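Local coordinates for protein uricase (Arthrobacter globiformis, PDB 2YZB) that catalyses the oxidation of uric acid by oxygen to 5-hydroxyisourate, which is further processed to (S)-allantoin, at residues A[160-165]-A[218-223]; A[181-186]-A[250-255]; A[224-229]-A[245-250]. One frame throughout, in Å; residues are numbered along the deposited sequence.

Contact 1 of 3, residues A[160-165]-A[218-223]; sequences GSEFHG and HSLALQ. With URC (uric acid), chain L.
E162 and H218 meet because E162 turns CG away from its own carbonyl carbon (chi1 -58°) and runs on extended, while H218 carries its ring anti to the backbone N (chi1 -179°). OE2 of E162 arrives at the edge of the imidazole, the carboxylate plane turned 70° against the ring. The N-H of H218 NE2 points almost straight at OE2; the refined 2.4 Å between H218 NE2 and E162 OE2 is so short that its exact value is doubtful. The other oxygen, E162 OE1, accepts a hydrogen bond on its anti side from H164 NE2 at 2.8 Å, and CD2 of L220 lies alongside the carboxylate. Next to this group S161 and S219 form a single beta bridge: E162 N donates a hydrogen bond to S219 O (2.7 Å) and S219 N one to G160 O (3.2 Å). One water is shared by S161 OG, S219 OG and E162 O; a second joins H164 N to L220 O. S161 OG also takes the NE of R180, and S219 OG pairs with T225 OG1. The bridged loops frame the urate pocket at the start of helix 222-236. Uric acid lies over one face of the F163 ring, with F163 CZ 3.5 Å from its C5. L222 N donates to urate O11 at 2.7 Å. Q223 OE1 accepts from urate N1 (3.0 Å) and Q223 NE2 donates to urate O13 (3.1 Å), both bonds nearly straight. R180 and the backbone N of D68 of a second subunit complete the grip. The paired amide bonds fix the rotation of Q223 and are consistent with a proton on urate N1, while the H164 bond would be consistent with an ionised E162.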
loop_
_atom_site.group_PDB
_atom_site.type_symbol
_atom_site.label_atom_id
_atom_site.label_comp_id
_atom_site.label_asym_id
_atom_site.label_seq_id
_atom_site.Cartn_x
_atom_site.Cartn_y
_atom_site.Cartn_z
ATOM N N GLY A 160 6.954 5.217 31.080
ATOM C CA GLY A 160 8.252 4.573 31.233
ATOM C C GLY A 160 9.196 4.980 30.116
ATOM O O GLY A 160 10.070 4.220 29.692
ATOM N N SER A 161 8.995 6.190 29.619
ATOM C CA SER A 161 9.825 6.742 28.565
ATOM C C SER A 161 9.998 8.234 28.839
ATOM O O SER A 161 9.033 8.938 29.137
ATOM C CB SER A 161 9.171 6.525 27.195
ATOM O OG SER A 161 9.884 7.210 26.175
ATOM N N GLU A 162 11.242 8.695 28.751
ATOM C CA GLU A 162 11.587 10.093 28.969
ATOM C C GLU A 162 12.518 10.510 27.845
ATOM O O GLU A 162 13.065 9.665 27.139
ATOM C CB GLU A 162 12.347 10.266 30.291
ATOM C CG GLU A 162 11.613 9.787 31.518
ATOM C CD GLU A 162 12.414 9.988 32.797
ATOM O OE1 GLU A 162 13.005 11.073 32.971
ATOM O OE2 GLU A 162 12.441 9.064 33.634
ATOM N N PHE A 163 12.676 11.819 27.679
ATOM C CA PHE A 163 13.605 12.368 26.700
ATOM C C PHE A 163 13.931 13.788 27.122
ATOM O O PHE A 163 13.128 14.716 26.946
ATOM C CB PHE A 163 13.053 12.374 25.275
ATOM C CG PHE A 163 14.098 12.723 24.242
ATOM C CD1 PHE A 163 15.233 11.926 24.092
ATOM C CD2 PHE A 163 13.987 13.874 23.470
ATOM C CE1 PHE A 163 16.250 12.270 23.193
ATOM C CE2 PHE A 163 14.996 14.228 22.567
ATOM C CZ PHE A 163 16.133 13.422 22.430
ATOM N N HIS A 164 15.113 13.947 27.704
ATOM C CA HIS A 164 15.561 15.249 28.169
ATOM C C HIS A 164 17.079 15.342 28.123
ATOM O O HIS A 164 17.765 14.365 27.814
ATOM C CB HIS A 164 15.035 15.502 29.592
ATOM C CG HIS A 164 15.246 14.359 30.536
ATOM N ND1 HIS A 164 16.487 14.017 31.029
ATOM C CD2 HIS A 164 14.372 13.476 31.075
ATOM C CE1 HIS A 164 16.369 12.970 31.828
ATOM N NE2 HIS A 164 15.095 12.623 31.872
ATOM N N GLY A 165 17.605 16.529 28.399
ATOM C CA GLY A 165 19.046 16.706 28.382
ATOM C C GLY A 165 19.655 16.887 27.005
ATOM O O GLY A 165 20.878 16.887 26.873
ATOM N N HIS A 218 13.617 1.303 31.331
ATOM C CA HIS A 218 13.063 2.637 31.523
ATOM C C HIS A 218 13.849 3.473 30.519
ATOM O O HIS A 218 15.025 3.771 30.732
ATOM C CB HIS A 218 13.316 3.158 32.930
ATOM C CG HIS A 218 12.734 4.514 33.163
ATOM N ND1 HIS A 218 11.380 4.725 33.307
ATOM C CD2 HIS A 218 13.312 5.737 33.199
ATOM C CE1 HIS A 218 11.148 6.020 33.425
ATOM N NE2 HIS A 218 12.303 6.656 33.361
ATOM N N SER A 219 13.191 3.844 29.428
ATOM C CA SER A 219 13.822 4.574 28.335
ATOM C C SER A 219 14.131 6.050 28.522
ATOM O O SER A 219 13.231 6.858 28.752
ATOM C CB SER A 219 12.971 4.414 27.074
ATOM O OG SER A 219 13.634 4.956 25.949
ATOM N N LEU A 220 15.409 6.400 28.401
ATOM C CA LEU A 220 15.821 7.790 28.506
ATOM C C LEU A 220 16.014 8.292 27.084
ATOM O O LEU A 220 16.319 9.459 26.864
ATOM C CB LEU A 220 17.126 7.924 29.302
ATOM C CG LEU A 220 17.051 7.532 30.782
ATOM C CD1 LEU A 220 18.388 7.840 31.463
ATOM C CD2 LEU A 220 15.920 8.307 31.472
ATOM N N ALA A 221 15.822 7.387 26.126
ATOM C CA ALA A 221 15.942 7.689 24.698
ATOM C C ALA A 221 15.714 6.414 23.884
ATOM O O ALA A 221 15.990 5.310 24.360
ATOM C CB ALA A 221 17.326 8.256 24.389
ATOM N N LEU A 222 15.219 6.563 22.661
ATOM C CA LEU A 222 14.983 5.398 21.811
ATOM C C LEU A 222 16.322 4.692 21.597
ATOM O O LEU A 222 16.384 3.463 21.562
ATOM C CB LEU A 222 14.407 5.813 20.456
ATOM C CG LEU A 222 13.362 4.883 19.820
ATOM C CD1 LEU A 222 13.327 5.131 18.330
ATOM C CD2 LEU A 222 13.668 3.431 20.106
ATOM N N GLN A 223 17.386 5.482 21.460
ATOM C CA GLN A 223 18.733 4.946 21.258
ATOM C C GLN A 223 19.136 3.991 22.383
ATOM O O GLN A 223 19.714 2.934 22.132
ATOM C CB GLN A 223 19.767 6.081 21.171
ATOM C CG GLN A 223 19.743 6.882 19.864
ATOM C CD GLN A 223 18.793 8.067 19.917
ATOM O OE1 GLN A 223 17.799 8.039 20.633
ATOM N NE2 GLN A 223 19.094 9.110 19.147
HETATM N N1 URC L . 15.646 10.125 20.323
HETATM C C2 URC L . 14.486 9.898 21.064
HETATM C C6 URC L . 15.869 11.221 19.488
HETATM N N3 URC L . 13.465 10.814 20.982
HETATM O O11 URC L . 14.360 8.925 21.767
HETATM C C4 URC L . 13.584 11.901 20.206
HETATM C C5 URC L . 14.724 12.151 19.462
HETATM N N9 URC L . 12.676 12.860 20.036
HETATM O O13 URC L . 16.928 11.323 18.876
HETATM N N7 URC L . 14.540 13.287 18.807
HETATM C C8 URC L . 13.298 13.682 19.176
HETATM O O24 URC L . 12.787 14.704 18.757
HETATM O O HOH W 1 12.601 7.393 25.603
HETATM O O HOH W 2 16.048 11.555 28.655
#

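Contact 2 of 3, residues A[181-186]-A[250-255]; sequences ILATDV and KHHFLV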
loop_
_atom_site.group_PDB
_atom_site.type_symbol
_atom_site.label_atom_id
_atom_site.label_comp_id
_atom_site.label_asym_id
_atom_site.label_seq_id
_atom_site.Cartn_x
_atom_site.Cartn_y
_atom_site.Cartn_z
ATOM N N ILE A 181 4.833 8.682 25.416
ATOM C CA ILE A 181 4.600 7.378 24.823
ATOM C C ILE A 181 5.804 7.070 23.935
ATOM O O ILE A 181 6.386 7.970 23.324
ATOM C CB ILE A 181 3.326 7.365 23.941
ATOM C CG1 ILE A 181 2.080 7.352 24.830
ATOM C CG2 ILE A 181 3.322 6.136 23.029
ATOM C CD1 ILE A 181 0.770 7.340 24.059
ATOM N N LEU A 182 6.198 5.806 23.901
ATOM C CA LEU A 182 7.304 5.384 23.049
ATOM C C LEU A 182 6.732 4.248 22.217
ATOM O O LEU A 182 6.434 3.178 22.749
ATOM C CB LEU A 182 8.490 4.879 23.885
ATOM C CG LEU A 182 9.678 4.368 23.056
ATOM C CD1 LEU A 182 10.295 5.522 22.277
ATOM C CD2 LEU A 182 10.714 3.732 23.959
ATOM N N ALA A 183 6.555 4.493 20.920
ATOM C CA ALA A 183 5.997 3.498 20.006
ATOM C C ALA A 183 6.923 3.328 18.810
ATOM O O ALA A 183 7.442 4.309 18.264
ATOM C CB ALA A 183 4.610 3.939 19.532
ATOM N N THR A 184 7.124 2.080 18.398
ATOM C CA THR A 184 8.003 1.795 17.275
ATOM C C THR A 184 7.575 0.516 16.570
ATOM O O THR A 184 6.674 -0.194 17.030
ATOM C CB THR A 184 9.484 1.650 17.765
ATOM O OG1 THR A 184 10.358 1.520 16.641
ATOM C CG2 THR A 184 9.644 0.424 18.644
ATOM N N ASP A 185 8.194 0.254 15.425
ATOM C CA ASP A 185 7.935 -0.962 14.665
ATOM C C ASP A 185 9.249 -1.692 14.799
ATOM O O ASP A 185 10.282 -1.195 14.360
ATOM C CB ASP A 185 7.672 -0.676 13.184
ATOM C CG ASP A 185 6.348 0.009 12.945
ATOM O OD1 ASP A 185 5.362 -0.349 13.619
ATOM O OD2 ASP A 185 6.288 0.897 12.067
ATOM N N VAL A 186 9.226 -2.853 15.433
ATOM C CA VAL A 186 10.452 -3.599 15.620
ATOM C C VAL A 186 10.901 -4.270 14.331
ATOM O O VAL A 186 10.261 -5.201 13.837
ATOM C CB VAL A 186 10.300 -4.661 16.721
ATOM C CG1 VAL A 186 11.614 -5.400 16.914
ATOM C CG2 VAL A 186 9.873 -3.998 18.018
ATOM N N LYS A 250 7.458 6.461 16.235
ATOM C CA LYS A 250 6.112 6.793 15.779
ATOM C C LYS A 250 5.462 7.705 16.807
ATOM O O LYS A 250 5.017 7.264 17.874
ATOM C CB LYS A 250 5.309 5.501 15.607
ATOM C CG LYS A 250 6.090 4.422 14.837
ATOM C CD LYS A 250 5.529 3.020 15.077
ATOM C CE LYS A 250 4.199 2.826 14.386
ATOM N NZ LYS A 250 4.367 2.806 12.908
ATOM N N HIS A 251 5.405 8.983 16.466
ATOM C CA HIS A 251 4.877 9.997 17.364
ATOM C C HIS A 251 3.410 9.952 17.754
ATOM O O HIS A 251 2.515 9.912 16.913
ATOM C CB HIS A 251 5.206 11.382 16.806
ATOM C CG HIS A 251 6.675 11.632 16.660
ATOM N ND1 HIS A 251 7.215 12.279 15.570
ATOM C CD2 HIS A 251 7.718 11.320 17.468
ATOM C CE1 HIS A 251 8.528 12.354 15.711
ATOM N NE2 HIS A 251 8.857 11.780 16.855
ATOM N N HIS A 252 3.192 9.959 19.062
ATOM C CA HIS A 252 1.860 9.997 19.640
ATOM C C HIS A 252 1.906 11.297 20.428
ATOM O O HIS A 252 2.411 11.340 21.555
ATOM C CB HIS A 252 1.625 8.800 20.561
ATOM C CG HIS A 252 1.394 7.514 19.827
ATOM N ND1 HIS A 252 2.340 6.946 19.002
ATOM C CD2 HIS A 252 0.314 6.695 19.779
ATOM C CE1 HIS A 252 1.855 5.835 18.476
ATOM N NE2 HIS A 252 0.627 5.660 18.931
ATOM N N PHE A 253 1.411 12.363 19.804
ATOM C CA PHE A 253 1.410 13.689 20.411
ATOM C C PHE A 253 0.283 13.878 21.404
ATOM O O PHE A 253 -0.883 13.638 21.090
ATOM C CB PHE A 253 1.318 14.761 19.323
ATOM C CG PHE A 253 2.490 14.767 18.384
ATOM C CD1 PHE A 253 3.756 15.130 18.838
ATOM C CD2 PHE A 253 2.336 14.398 17.054
ATOM C CE1 PHE A 253 4.857 15.122 17.974
ATOM C CE2 PHE A 253 3.431 14.389 16.181
ATOM C CZ PHE A 253 4.692 14.751 16.647
ATOM N N LEU A 254 0.642 14.314 22.606
ATOM C CA LEU A 254 -0.326 14.555 23.664
ATOM C C LEU A 254 -1.110 15.789 23.231
ATOM O O LEU A 254 -0.577 16.893 23.181
ATOM C CB LEU A 254 0.405 14.815 24.981
ATOM C CG LEU A 254 -0.438 14.955 26.250
ATOM C CD1 LEU A 254 -1.120 13.639 26.574
ATOM C CD2 LEU A 254 0.464 15.387 27.397
ATOM N N VAL A 255 -2.381 15.595 22.910
ATOM C CA VAL A 255 -3.213 16.689 22.443
ATOM C C VAL A 255 -3.425 17.773 23.488
ATOM O O VAL A 255 -3.685 17.494 24.659
ATOM C CB VAL A 255 -4.582 16.164 21.958
ATOM C CG1 VAL A 255 -5.401 17.303 21.360
ATOM C CG2 VAL A 255 -4.367 15.059 20.928
HETATM O O HOH W 3 4.124 10.947 23.736
HETATM O O HOH W 4 5.206 9.547 21.018
HETATM O O HOH W 5 6.718 7.127 19.944
#
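K250 and D185 cross at about a right angle where two neighbouring antiparallel strands of the T-fold sheet, 182-192 and 240-254, begin to part. K250 runs its CD past T184 CA at 3.5 Å, and bends at chi3 (72°) and chi4 then turn NZ to the syn side of the D185 carboxylate. The salt bridge, K250 NZ to D185 OD2, is 2.8 Å long, with the ammonium 32° out of the carboxylate plane; D185 OD1 is taken by T154 OG1. From its backbone, K250 N donates a hydrogen bond to A183 O at 3.0 Å. Further on the strands are joined through waters, one linking A183 N with K250 O and another I181 N with H252 O. Beside these waters the H252 ring meets I181 and A183: I181 lays CG2 over one face, 4.0 Å from H252 CG, and A183 CB approaches H252 CE1 to 3.5 Å. V28 and V30 of a third subunit pack on H252 and I181. H251, of the charge relay system, starts away from 181-186 and packs on K22 of a second subunit. H252 is fixed in rotation by its ND1, whose bond of 2.9 Å to K250 O lies in the ring plane but 42° above the carbonyl plane.

Contact 3 of 3, residues A[224-229]-A[245-250]; sequences QTMYEM and MSLPNK. With URC (uric acid), chain L.
On the helix that presses M226 and M229 against M245 and L247, NE2 of Q224 serves two acceptors: OE1 of E228 one turn on, with Q224 NE2 to E228 OE1 3.0 Å, and the backbone O of H56 of a second subunit. The bond to E228 lies in the amide plane and uses the anti lone pair of OE1, while the other carboxylate oxygen, OE2, forms a salt bridge with R231. Q224 and Y227 pack on the second subunit, while M226 and M229 turn toward the strand, M226 also meeting H56 of that subunit. M226 and M245 slide past each other in opposite directions. M226 sends CG out anti to its backbone N (chi1 179°). The bend of M245 at chi3 (-89°) carries M245 CE against M226, 3.8 Å from M226 CG and 3.2 Å from M226 O. The sulfur of M245 lies 4.0 Å from M229 CB. This is the helix-on-sheet layer of the T-fold, in which helices 199-216 and 222-236 lie against the antiparallel sheet; the axes of 224-229 and 245-249 are 10.1 Å apart at closest approach, their N-to-C directions 148° apart, nearer antiparallel than parallel. L247 adds a single branch, its CD1 touching M226 CB at 3.7 Å and M229 SD at 4.2 Å. M229 is covered further by L210, A213 and F214 of helix 199-216, and M226 by I279 and A281 of strand 276-285. On the reverse face of the strand S246 bonds through OG to E280. Beyond L247 the strand reaches the substrate: N249, a urate-binding residue, places ND2 3.4 Å from urate N3, and R180 packs on its side chain.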
loop_
_atom_site.group_PDB
_atom_site.type_symbol
_atom_site.label_atom_id
_atom_site.label_comp_id
_atom_site.label_asym_id
_atom_site.label_seq_id
_atom_site.Cartn_x
_atom_site.Cartn_y
_atom_site.Cartn_z
ATOM N N GLN A 224 18.837 4.379 23.619
ATOM C CA GLN A 224 19.168 3.576 24.793
ATOM C C GLN A 224 18.367 2.278 24.768
ATOM O O GLN A 224 18.907 1.190 24.970
ATOM C CB GLN A 224 18.844 4.369 26.064
ATOM C CG GLN A 224 19.789 4.135 27.234
ATOM C CD GLN A 224 19.776 2.711 27.728
ATOM O OE1 GLN A 224 18.748 2.211 28.179
ATOM N NE2 GLN A 224 20.927 2.042 27.650
ATOM N N THR A 225 17.066 2.399 24.525
ATOM C CA THR A 225 16.201 1.232 24.450
ATOM C C THR A 225 16.698 0.257 23.378
ATOM O O THR A 225 16.694 -0.953 23.580
ATOM C CB THR A 225 14.757 1.643 24.116
ATOM O OG1 THR A 225 14.196 2.353 25.229
ATOM C CG2 THR A 225 13.911 0.419 23.800
ATOM N N MET A 226 17.113 0.789 22.235
ATOM C CA MET A 226 17.607 -0.050 21.153
ATOM C C MET A 226 18.890 -0.768 21.559
ATOM O O MET A 226 19.069 -1.958 21.279
ATOM C CB MET A 226 17.866 0.793 19.905
ATOM C CG MET A 226 18.414 -0.002 18.726
ATOM S SD MET A 226 18.516 0.990 17.233
ATOM C CE MET A 226 19.611 2.302 17.791
ATOM N N TYR A 227 19.788 -0.038 22.215
ATOM C CA TYR A 227 21.046 -0.613 22.658
ATOM C C TYR A 227 20.792 -1.786 23.602
ATOM O O TYR A 227 21.395 -2.839 23.451
ATOM C CB TYR A 227 21.893 0.443 23.367
ATOM C CG TYR A 227 23.193 -0.099 23.911
ATOM C CD1 TYR A 227 24.286 -0.328 23.076
ATOM C CD2 TYR A 227 23.320 -0.405 25.262
ATOM C CE1 TYR A 227 25.478 -0.851 23.582
ATOM C CE2 TYR A 227 24.496 -0.924 25.773
ATOM C CZ TYR A 227 25.569 -1.145 24.934
ATOM O OH TYR A 227 26.727 -1.672 25.459
ATOM N N GLU A 228 19.897 -1.606 24.568
ATOM C CA GLU A 228 19.583 -2.674 25.518
ATOM C C GLU A 228 18.953 -3.880 24.819
ATOM O O GLU A 228 19.177 -5.025 25.215
ATOM C CB GLU A 228 18.642 -2.156 26.613
ATOM C CG GLU A 228 19.276 -1.080 27.487
ATOM C CD GLU A 228 20.520 -1.573 28.220
ATOM O OE1 GLU A 228 21.382 -0.736 28.565
ATOM O OE2 GLU A 228 20.633 -2.793 28.461
ATOM N N MET A 229 18.161 -3.624 23.781
ATOM C CA MET A 229 17.531 -4.714 23.034
ATOM C C MET A 229 18.606 -5.560 22.344
ATOM O O MET A 229 18.601 -6.792 22.441
ATOM C CB MET A 229 16.544 -4.150 21.998
ATOM C CG MET A 229 15.267 -3.580 22.626
ATOM S SD MET A 229 14.255 -2.567 21.505
ATOM C CE MET A 229 13.747 -3.794 20.310
ATOM N N MET A 245 19.225 -2.979 13.975
ATOM C CA MET A 245 17.845 -2.585 14.185
ATOM C C MET A 245 17.579 -1.234 13.541
ATOM O O MET A 245 18.463 -0.380 13.467
ATOM C CB MET A 245 17.539 -2.531 15.683
ATOM C CG MET A 245 17.543 -3.896 16.353
ATOM S SD MET A 245 17.436 -3.789 18.142
ATOM C CE MET A 245 19.141 -3.688 18.563
ATOM N N SER A 246 16.350 -1.063 13.064
ATOM C CA SER A 246 15.910 0.164 12.425
ATOM C C SER A 246 14.579 0.437 13.107
ATOM O O SER A 246 13.558 -0.163 12.763
ATOM C CB SER A 246 15.719 -0.066 10.923
ATOM O OG SER A 246 15.385 1.138 10.260
ATOM N N LEU A 247 14.598 1.329 14.094
ATOM C CA LEU A 247 13.401 1.631 14.857
ATOM C C LEU A 247 12.827 3.027 14.643
ATOM O O LEU A 247 13.466 4.030 14.949
ATOM C CB LEU A 247 13.688 1.435 16.347
ATOM C CG LEU A 247 14.273 0.092 16.797
ATOM C CD1 LEU A 247 14.550 0.142 18.287
ATOM C CD2 LEU A 247 13.304 -1.041 16.476
ATOM N N PRO A 248 11.612 3.108 14.089
ATOM C CA PRO A 248 11.021 4.430 13.885
ATOM C C PRO A 248 10.440 4.908 15.216
ATOM O O PRO A 248 10.057 4.095 16.059
ATOM C CB PRO A 248 9.930 4.162 12.854
ATOM C CG PRO A 248 9.484 2.770 13.217
ATOM C CD PRO A 248 10.813 2.066 13.420
ATOM N N ASN A 249 10.416 6.217 15.430
ATOM C CA ASN A 249 9.822 6.748 16.646
ATOM C C ASN A 249 8.494 7.290 16.136
ATOM O O ASN A 249 8.430 8.413 15.630
ATOM C CB ASN A 249 10.665 7.878 17.245
ATOM C CG ASN A 249 10.252 8.214 18.674
ATOM O OD1 ASN A 249 9.143 7.893 19.098
ATOM N ND2 ASN A 249 11.142 8.867 19.418
ATOM N N LYS A 250 7.458 6.461 16.235
ATOM C CA LYS A 250 6.112 6.793 15.779
ATOM C C LYS A 250 5.462 7.705 16.807
ATOM O O LYS A 250 5.017 7.264 17.874
ATOM C CB LYS A 250 5.309 5.501 15.607
ATOM C CG LYS A 250 6.090 4.422 14.837
ATOM C CD LYS A 250 5.529 3.020 15.077
ATOM C CE LYS A 250 4.199 2.826 14.386
ATOM N NZ LYS A 250 4.367 2.806 12.908
HETATM N N1 URC L . 15.646 10.125 20.323
HETATM C C2 URC L . 14.486 9.898 21.064
HETATM C C6 URC L . 15.869 11.221 19.488
HETATM N N3 URC L . 13.465 10.814 20.982
HETATM O O11 URC L . 14.360 8.925 21.767
HETATM C C4 URC L . 13.584 11.901 20.206
HETATM C C5 URC L . 14.724 12.151 19.462
HETATM N N9 URC L . 12.676 12.860 20.036
HETATM O O13 URC L . 16.928 11.323 18.876
HETATM N N7 URC L . 14.540 13.287 18.807
HETATM C C8 URC L . 13.298 13.682 19.176
HETATM O O24 URC L . 12.787 14.704 18.757
#

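From the N-terminal side, the loop after strand 143-157 supplies 160-165, and contact 1 closes a long loop when the chain returns at 218-223 to begin helix 222-236. Contact 2 opens inside that loop, at 181-186, and closes only at 250-255, so the two cross. Contact 3 follows contact 1 in series and is nested within the loop of contact 2, with which it shares K250. L182 of contact 2 packs on S161, S219 and L222 of contact 1; T184 OG1 hydrogen-bonds to P248 O of contact 3. Together they tie the loop 160-165 and helix 222-236 to the adjacent strands 182-192 and 240-254; contacts 1 and 3 both touch uric acid.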